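Local coordinates for protein C alpha-dehydrogenase (Sphingobium sp. SYK-6, PDB 4YAG) that binds NADH as a short-chain dehydrogenase/reductase and probably oxidises the Calpha alcohol of lignin-derived beta-aryl ethers with NAD(+), at residues A[37-41]-A[197-203]; A[63-67]-A[112-116]. All blocks are in the same frame, centred on the assembly; numbering follows the deposited sequence.

Interaction 1 (A[37-41]-A[197-203]); sequences IRQDH and ESGQNRP. With NAI (1,4-dihydronicotinamide adenine dinucleotide), chain C.
R38 curls its side chain, with chi1, chi2 and chi3 all m, so that one face of its guanidinium lies against Q200 OE1 while its edge meets N201 and E197. NH1 of R38 gives a nearly straight hydrogen bond to N201 OD1 (2.8 Å) and a salt bridge to E197 OE1 (2.9 Å). Arginine suits this place because it has several donors to share: R38 NE also reaches D40 OD1 (2.8 Å), and R38 NH2 reaches D40 OD2 (2.9 Å), which extends the salt-bridge network to D40.

The backbone turns at R38, the N-cap of the helix that starts at Q39, while 198-201 is a short, weakly bonded helical turn. The closest CA atoms are those of I37 and N201, 7.0 Å apart. H41 (chi1 m) uses both ring nitrogens: NE2 donates to E197 OE1 (2.9 Å), and ND1 donates to the adenosine ribose O3B of NAI (2.8 Å). At the other end the extended I37 side chain (t, t) brings CD1 to 4.1 Å from P203 CG, an apolar pair beside the polar network.

A loop after the second strand reading the adenosine ribose is characteristic of the Rossmann fold; here it is closed over by the segment following strand 181-187.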
loop_
_atom_site.group_PDB
_atom_site.type_symbol
_atom_site.label_atom_id
_atom_site.label_comp_id
_atom_site.label_asym_id
_atom_site.label_seq_id
_atom_site.Cartn_x
_atom_site.Cartn_y
_atom_site.Cartn_z
ATOM N N ILE A 37 8.458 -19.642 -6.203
ATOM C CA ILE A 37 9.806 -19.564 -5.680
ATOM C C ILE A 37 10.278 -20.915 -5.106
ATOM O O ILE A 37 11.467 -21.117 -4.880
ATOM C CB ILE A 37 9.900 -18.425 -4.606
ATOM C CG1 ILE A 37 11.344 -17.957 -4.427
ATOM C CG2 ILE A 37 9.305 -18.871 -3.288
ATOM C CD1 ILE A 37 11.441 -16.711 -3.561
ATOM N N ARG A 38 9.345 -21.841 -4.887
ATOM C CA ARG A 38 9.650 -23.129 -4.271
ATOM C C ARG A 38 9.735 -24.240 -5.312
ATOM O O ARG A 38 8.716 -24.637 -5.878
ATOM C CB ARG A 38 8.578 -23.471 -3.237
ATOM C CG ARG A 38 8.676 -22.638 -1.949
ATOM C CD ARG A 38 9.716 -23.156 -0.982
ATOM N NE ARG A 38 9.418 -24.513 -0.516
ATOM C CZ ARG A 38 8.591 -24.793 0.488
ATOM N NH1 ARG A 38 7.970 -23.811 1.145
ATOM N NH2 ARG A 38 8.362 -26.055 0.820
ATOM N N GLN A 39 10.943 -24.732 -5.555
ATOM C CA GLN A 39 11.135 -25.794 -6.532
ATOM C C GLN A 39 10.378 -27.047 -6.130
ATOM O O GLN A 39 9.834 -27.738 -7.000
ATOM C CB GLN A 39 12.612 -26.131 -6.715
ATOM C CG GLN A 39 12.853 -27.099 -7.890
ATOM C CD GLN A 39 12.404 -26.526 -9.220
ATOM O OE1 GLN A 39 12.928 -25.513 -9.686
ATOM N NE2 GLN A 39 11.431 -27.183 -9.853
ATOM N N ASP A 40 10.322 -27.339 -4.836
ATOM C CA ASP A 40 9.623 -28.548 -4.395
ATOM C C ASP A 40 8.110 -28.459 -4.645
ATOM O O ASP A 40 7.485 -29.457 -5.040
ATOM C CB ASP A 40 9.954 -28.923 -2.942
ATOM C CG ASP A 40 9.654 -27.820 -1.943
ATOM O OD1 ASP A 40 9.522 -26.645 -2.330
ATOM O OD2 ASP A 40 9.572 -28.134 -0.739
ATOM N N HIS A 41 7.536 -27.273 -4.453
ATOM C CA HIS A 41 6.138 -27.057 -4.798
ATOM C C HIS A 41 5.927 -27.256 -6.303
ATOM O O HIS A 41 4.966 -27.908 -6.714
ATOM C CB HIS A 41 5.648 -25.657 -4.376
ATOM C CG HIS A 41 5.545 -25.479 -2.900
ATOM N ND1 HIS A 41 5.052 -24.307 -2.328
ATOM C CD2 HIS A 41 5.835 -26.279 -1.856
ATOM C CE1 HIS A 41 5.040 -24.418 -1.037
ATOM N NE2 HIS A 41 5.532 -25.609 -0.698
ATOM N N GLU A 197 4.233 -21.963 5.645
ATOM C CA GLU A 197 5.637 -22.193 5.305
ATOM C C GLU A 197 6.306 -20.889 4.852
ATOM O O GLU A 197 7.378 -20.922 4.266
ATOM C CB GLU A 197 5.775 -23.250 4.187
ATOM C CG GLU A 197 5.141 -24.587 4.483
ATOM C CD GLU A 197 5.270 -25.597 3.338
ATOM O OE1 GLU A 197 5.607 -25.201 2.201
ATOM O OE2 GLU A 197 5.008 -26.788 3.578
ATOM N N SER A 198 5.685 -19.739 5.129
ATOM C CA SER A 198 6.207 -18.446 4.679
ATOM C C SER A 198 7.669 -18.194 5.032
ATOM O O SER A 198 8.410 -17.605 4.248
ATOM C CB SER A 198 5.348 -17.303 5.224
ATOM O OG SER A 198 4.150 -17.166 4.484
ATOM N N GLY A 199 8.102 -18.644 6.198
ATOM C CA GLY A 199 9.493 -18.483 6.582
ATOM C C GLY A 199 10.453 -19.094 5.573
ATOM O O GLY A 199 11.487 -18.502 5.254
ATOM N N GLN A 200 10.116 -20.278 5.078
ATOM C CA GLN A 200 10.902 -20.946 4.033
ATOM C C GLN A 200 10.885 -20.179 2.713
ATOM O O GLN A 200 11.765 -20.359 1.865
ATOM C CB GLN A 200 10.322 -22.321 3.696
ATOM C CG GLN A 200 10.480 -23.412 4.683
ATOM C CD GLN A 200 10.094 -24.737 4.038
ATOM O OE1 GLN A 200 10.776 -25.225 3.129
ATOM N NE2 GLN A 200 8.973 -25.291 4.459
ATOM N N ASN A 201 9.848 -19.381 2.506
ATOM C CA ASN A 201 9.622 -18.739 1.219
ATOM C C ASN A 201 10.233 -17.347 1.159
ATOM O O ASN A 201 10.329 -16.770 0.083
ATOM C CB ASN A 201 8.124 -18.642 0.901
ATOM C CG ASN A 201 7.456 -20.000 0.867
ATOM O OD1 ASN A 201 8.137 -21.015 0.712
ATOM N ND2 ASN A 201 6.120 -20.030 0.994
ATOM N N ARG A 202 10.645 -16.824 2.307
ATOM C CA ARG A 202 11.244 -15.490 2.358
ATOM C C ARG A 202 12.510 -15.467 1.503
ATOM O O ARG A 202 13.404 -16.289 1.712
ATOM C CB ARG A 202 11.618 -15.149 3.799
ATOM C CG ARG A 202 12.225 -13.763 3.983
ATOM C CD ARG A 202 12.714 -13.532 5.415
ATOM N NE ARG A 202 11.638 -13.251 6.364
ATOM C CZ ARG A 202 11.412 -12.079 6.974
ATOM N NH1 ARG A 202 12.163 -11.006 6.745
ATOM N NH2 ARG A 202 10.398 -11.979 7.823
ATOM N N PRO A 203 12.594 -14.543 0.530
ATOM C CA PRO A 203 13.829 -14.532 -0.260
ATOM C C PRO A 203 15.065 -14.268 0.592
ATOM O O PRO A 203 15.003 -13.591 1.618
ATOM C CB PRO A 203 13.601 -13.400 -1.260
ATOM C CG PRO A 203 12.099 -13.312 -1.403
ATOM C CD PRO A 203 11.572 -13.633 -0.021
HETATM P PA NAI C . 0.637 -20.946 -0.254
HETATM O O1A NAI C . 1.926 -20.709 0.482
HETATM O O2A NAI C . 0.041 -22.337 -0.164
HETATM O O5B NAI C . 0.799 -20.569 -1.772
HETATM C C5B NAI C . 1.585 -19.471 -2.132
HETATM C C4B NAI C . 2.632 -19.919 -3.072
HETATM O O4B NAI C . 3.298 -18.681 -3.481
HETATM C C3B NAI C . 3.644 -20.835 -2.540
HETATM O O3B NAI C . 3.807 -22.008 -3.364
HETATM C C2B NAI C . 4.851 -20.038 -2.448
HETATM O O2B NAI C . 6.062 -20.795 -2.595
HETATM C C1B NAI C . 4.695 -18.996 -3.463
HETATM N N9A NAI C . 5.482 -17.817 -3.215
HETATM C C8A NAI C . 5.701 -17.169 -2.017
HETATM N N7A NAI C . 6.538 -16.138 -2.195
HETATM C C5A NAI C . 6.881 -16.073 -3.521
HETATM C C6A NAI C . 7.692 -15.255 -4.309
HETATM N N6A NAI C . 8.443 -14.235 -3.709
HETATM N N1A NAI C . 7.802 -15.486 -5.642
HETATM C C2A NAI C . 7.127 -16.511 -6.214
HETATM N N3A NAI C . 6.337 -17.330 -5.503
HETATM C C4A NAI C . 6.203 -17.141 -4.171
HETATM O O3 NAI C . -0.362 -19.902 0.398
HETATM P PN NAI C . -1.765 -19.304 -0.126
HETATM O O1N NAI C . -2.372 -20.126 -1.255
HETATM O O2N NAI C . -2.627 -19.222 1.109
HETATM O O5D NAI C . -1.362 -17.840 -0.654
HETATM C C5D NAI C . -1.864 -17.309 -1.883
HETATM C C4D NAI C . -2.322 -15.911 -1.675
HETATM O O4D NAI C . -3.569 -15.948 -0.889
HETATM C C3D NAI C . -1.385 -15.064 -0.932
HETATM O O3D NAI C . -1.268 -13.792 -1.603
HETATM C C2D NAI C . -1.976 -14.894 0.393
HETATM O O2D NAI C . -1.562 -13.660 0.991
HETATM C C1D NAI C . -3.405 -14.902 0.142
HETATM N N1N NAI C . -4.314 -15.210 1.183
HETATM C C2N NAI C . -4.425 -16.455 1.755
HETATM C C3N NAI C . -5.367 -16.674 2.746
HETATM C C7N NAI C . -5.510 -18.014 3.382
HETATM O O7N NAI C . -6.246 -18.201 4.374
HETATM N N7N NAI C . -4.822 -19.134 2.742
HETATM C C4N NAI C . -6.215 -15.667 3.176
HETATM C C5N NAI C . -6.129 -14.436 2.553
HETATM C C6N NAI C . -5.202 -14.219 1.565
HETATM O O HOH W 1 5.331 -28.370 1.411
#

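Interaction 2 (A[63-67]-A[112-116]); sequences LDVSD and LAINL. With NAI (1,4-dihydronicotinamide adenine dinucleotide), chain C.
The 63-67 segment leaves strand 58-62 and makes a type I turn from D64 to D67, with D67 N bonded to D64 O at 2.9 Å. The carboxylate of D64 (chi1 t, chi2 near 0°) shapes this turn: OD1 accepts from S66 N (3.0 Å), an Asx turn, and from S66 OG (2.7 Å), whose p rotamer holds the hydroxyl in reach. An aspartate fits because D64 OD1 also accepts a hydrogen bond from NAI N6A (3.0 Å), while V65 N donates to the adenine N1A of NAI (3.1 Å); together they recognise the base edge.

Against this turn lies the helical segment 112-116, with S66 and A113 CA atoms 5.6 Å apart. A113 has only a methyl, allowing S66 CB to approach A113 CB to 3.9 Å. I114, with chi1 and chi2 both m, extends CD1 to 3.5 Å from S66 OG, 3.9 Å from D64 OD1 and 3.4 Å from NAI N6A. I114 CG2, one arm of the beta-branch, meets V65 CG2 at 4.2 Å, V65 being m and pointing toward the helix, so two beta-branched residues meet in an apolar pair.

The contact thus places the loop between strand 58-62 and helix 68-82 against helix 105-133, whose L112 and L116 pack on the second subunit and whose N115 touches helix 156-177.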
loop_
_atom_site.group_PDB
_atom_site.type_symbol
_atom_site.label_atom_id
_atom_site.label_comp_id
_atom_site.label_asym_id
_atom_site.label_seq_id
_atom_site.Cartn_x
_atom_site.Cartn_y
_atom_site.Cartn_z
ATOM N N LEU A 63 10.799 -18.688 -9.878
ATOM C CA LEU A 63 11.156 -17.281 -9.829
ATOM C C LEU A 63 10.668 -16.663 -8.536
ATOM O O LEU A 63 9.859 -17.239 -7.825
ATOM C CB LEU A 63 10.591 -16.505 -11.022
ATOM C CG LEU A 63 9.096 -16.523 -11.280
ATOM C CD1 LEU A 63 8.299 -15.693 -10.281
ATOM C CD2 LEU A 63 8.801 -16.008 -12.700
ATOM N N ASP A 64 11.232 -15.499 -8.241
ATOM C CA ASP A 64 10.798 -14.611 -7.159
ATOM C C ASP A 64 10.062 -13.428 -7.801
ATOM O O ASP A 64 10.666 -12.699 -8.596
ATOM C CB ASP A 64 12.052 -14.130 -6.438
ATOM C CG ASP A 64 11.786 -13.118 -5.333
ATOM O OD1 ASP A 64 10.635 -12.732 -5.075
ATOM O OD2 ASP A 64 12.793 -12.723 -4.700
ATOM N N VAL A 65 8.784 -13.235 -7.473
ATOM C CA VAL A 65 7.965 -12.172 -8.088
ATOM C C VAL A 65 8.499 -10.775 -7.798
ATOM O O VAL A 65 8.137 -9.814 -8.488
ATOM C CB VAL A 65 6.478 -12.237 -7.666
ATOM C CG1 VAL A 65 5.834 -13.527 -8.185
ATOM C CG2 VAL A 65 6.325 -12.117 -6.151
ATOM N N SER A 66 9.358 -10.663 -6.790
ATOM C CA SER A 66 9.915 -9.363 -6.417
ATOM C C SER A 66 11.221 -9.068 -7.151
ATOM O O SER A 66 11.860 -8.035 -6.932
ATOM C CB SER A 66 10.066 -9.221 -4.899
ATOM O OG SER A 66 11.017 -10.105 -4.369
ATOM N N ASP A 67 11.615 -9.967 -8.052
ATOM C CA ASP A 67 12.809 -9.776 -8.878
ATOM C C ASP A 67 12.356 -9.366 -10.282
ATOM O O ASP A 67 11.838 -10.184 -11.064
ATOM C CB ASP A 67 13.657 -11.052 -8.894
ATOM C CG ASP A 67 14.960 -10.896 -9.668
ATOM O OD1 ASP A 67 14.965 -10.257 -10.749
ATOM O OD2 ASP A 67 15.980 -11.476 -9.214
ATOM N N LEU A 112 6.281 -5.849 1.855
ATOM C CA LEU A 112 5.837 -4.999 0.763
ATOM C C LEU A 112 6.317 -5.505 -0.589
ATOM O O LEU A 112 5.583 -5.427 -1.593
ATOM C CB LEU A 112 6.232 -3.540 0.991
ATOM C CG LEU A 112 5.486 -2.837 2.130
ATOM C CD1 LEU A 112 6.169 -1.504 2.458
ATOM C CD2 LEU A 112 4.023 -2.629 1.807
ATOM N N ALA A 113 7.526 -6.061 -0.619
ATOM C CA ALA A 113 8.085 -6.556 -1.884
ATOM C C ALA A 113 7.235 -7.672 -2.425
ATOM O O ALA A 113 6.938 -7.685 -3.599
ATOM C CB ALA A 113 9.517 -7.036 -1.736
ATOM N N ILE A 114 6.871 -8.644 -1.598
ATOM C CA ILE A 114 6.178 -9.795 -2.156
ATOM C C ILE A 114 4.710 -9.456 -2.374
ATOM O O ILE A 114 4.157 -9.673 -3.454
ATOM C CB ILE A 114 6.303 -11.051 -1.267
ATOM C CG1 ILE A 114 7.758 -11.328 -0.870
ATOM C CG2 ILE A 114 5.659 -12.250 -1.969
ATOM C CD1 ILE A 114 8.762 -11.263 -1.992
ATOM N N ASN A 115 4.060 -8.903 -1.352
ATOM C CA ASN A 115 2.605 -8.796 -1.382
ATOM C C ASN A 115 2.059 -7.578 -2.140
ATOM O O ASN A 115 0.904 -7.588 -2.556
ATOM C CB ASN A 115 2.026 -8.825 0.042
ATOM C CG ASN A 115 2.166 -10.185 0.716
ATOM O OD1 ASN A 115 2.499 -11.184 0.079
ATOM N ND2 ASN A 115 1.929 -10.227 2.022
ATOM N N LEU A 116 2.886 -6.557 -2.347
ATOM C CA LEU A 116 2.458 -5.393 -3.104
ATOM C C LEU A 116 3.273 -5.254 -4.389
ATOM O O LEU A 116 2.698 -5.113 -5.492
ATOM C CB LEU A 116 2.547 -4.120 -2.251
ATOM C CG LEU A 116 2.197 -2.830 -3.005
ATOM C CD1 LEU A 116 0.844 -2.902 -3.688
ATOM C CD2 LEU A 116 2.232 -1.600 -2.070
HETATM P PA NAI C . 0.637 -20.946 -0.254
HETATM O O1A NAI C . 1.926 -20.709 0.482
HETATM O O2A NAI C . 0.041 -22.337 -0.164
HETATM O O5B NAI C . 0.799 -20.569 -1.772
HETATM C C5B NAI C . 1.585 -19.471 -2.132
HETATM C C4B NAI C . 2.632 -19.919 -3.072
HETATM O O4B NAI C . 3.298 -18.681 -3.481
HETATM C C3B NAI C . 3.644 -20.835 -2.540
HETATM O O3B NAI C . 3.807 -22.008 -3.364
HETATM C C2B NAI C . 4.851 -20.038 -2.448
HETATM O O2B NAI C . 6.062 -20.795 -2.595
HETATM C C1B NAI C . 4.695 -18.996 -3.463
HETATM N N9A NAI C . 5.482 -17.817 -3.215
HETATM C C8A NAI C . 5.701 -17.169 -2.017
HETATM N N7A NAI C . 6.538 -16.138 -2.195
HETATM C C5A NAI C . 6.881 -16.073 -3.521
HETATM C C6A NAI C . 7.692 -15.255 -4.309
HETATM N N6A NAI C . 8.443 -14.235 -3.709
HETATM N N1A NAI C . 7.802 -15.486 -5.642
HETATM C C2A NAI C . 7.127 -16.511 -6.214
HETATM N N3A NAI C . 6.337 -17.330 -5.503
HETATM C C4A NAI C . 6.203 -17.141 -4.171
HETATM O O3 NAI C . -0.362 -19.902 0.398
HETATM P PN NAI C . -1.765 -19.304 -0.126
HETATM O O1N NAI C . -2.372 -20.126 -1.255
HETATM O O2N NAI C . -2.627 -19.222 1.109
HETATM O O5D NAI C . -1.362 -17.840 -0.654
HETATM C C5D NAI C . -1.864 -17.309 -1.883
HETATM C C4D NAI C . -2.322 -15.911 -1.675
HETATM O O4D NAI C . -3.569 -15.948 -0.889
HETATM C C3D NAI C . -1.385 -15.064 -0.932
HETATM O O3D NAI C . -1.268 -13.792 -1.603
HETATM C C2D NAI C . -1.976 -14.894 0.393
HETATM O O2D NAI C . -1.562 -13.660 0.991
HETATM C C1D NAI C . -3.405 -14.902 0.142
HETATM N N1N NAI C . -4.314 -15.210 1.183
HETATM C C2N NAI C . -4.425 -16.455 1.755
HETATM C C3N NAI C . -5.367 -16.674 2.746
HETATM C C7N NAI C . -5.510 -18.014 3.382
HETATM O O7N NAI C . -6.246 -18.201 4.374
HETATM N N7N NAI C . -4.822 -19.134 2.742
HETATM C C4N NAI C . -6.215 -15.667 3.176
HETATM C C5N NAI C . -6.129 -14.436 2.553
HETATM C C6N NAI C . -5.202 -14.219 1.565
#

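Overall arrangement
Both contacts border the adenosine half of NAI, their centres 12 Å apart: interaction 1 reaches the ribose through H41 and also the adenine through I37, whose N is 3.2 Å from NAI N3A, while interaction 2 bonds the adenine edge. They join directly, since P203 CG lies 3.4 Å from D64 OD2 and 4.0 Å from I114 CD1, while I37 CB is 3.4 Å from L63 O and I37 CD1 is 3.9 Å from D64 CB. I37 and P203 therefore pass the packing from one contact to the next. In sequence, interaction 2 is nested within the span closed by 37-41 and 197-203, so distant segments converge on NAI, to which D36 OD2 is also hydrogen-bonded.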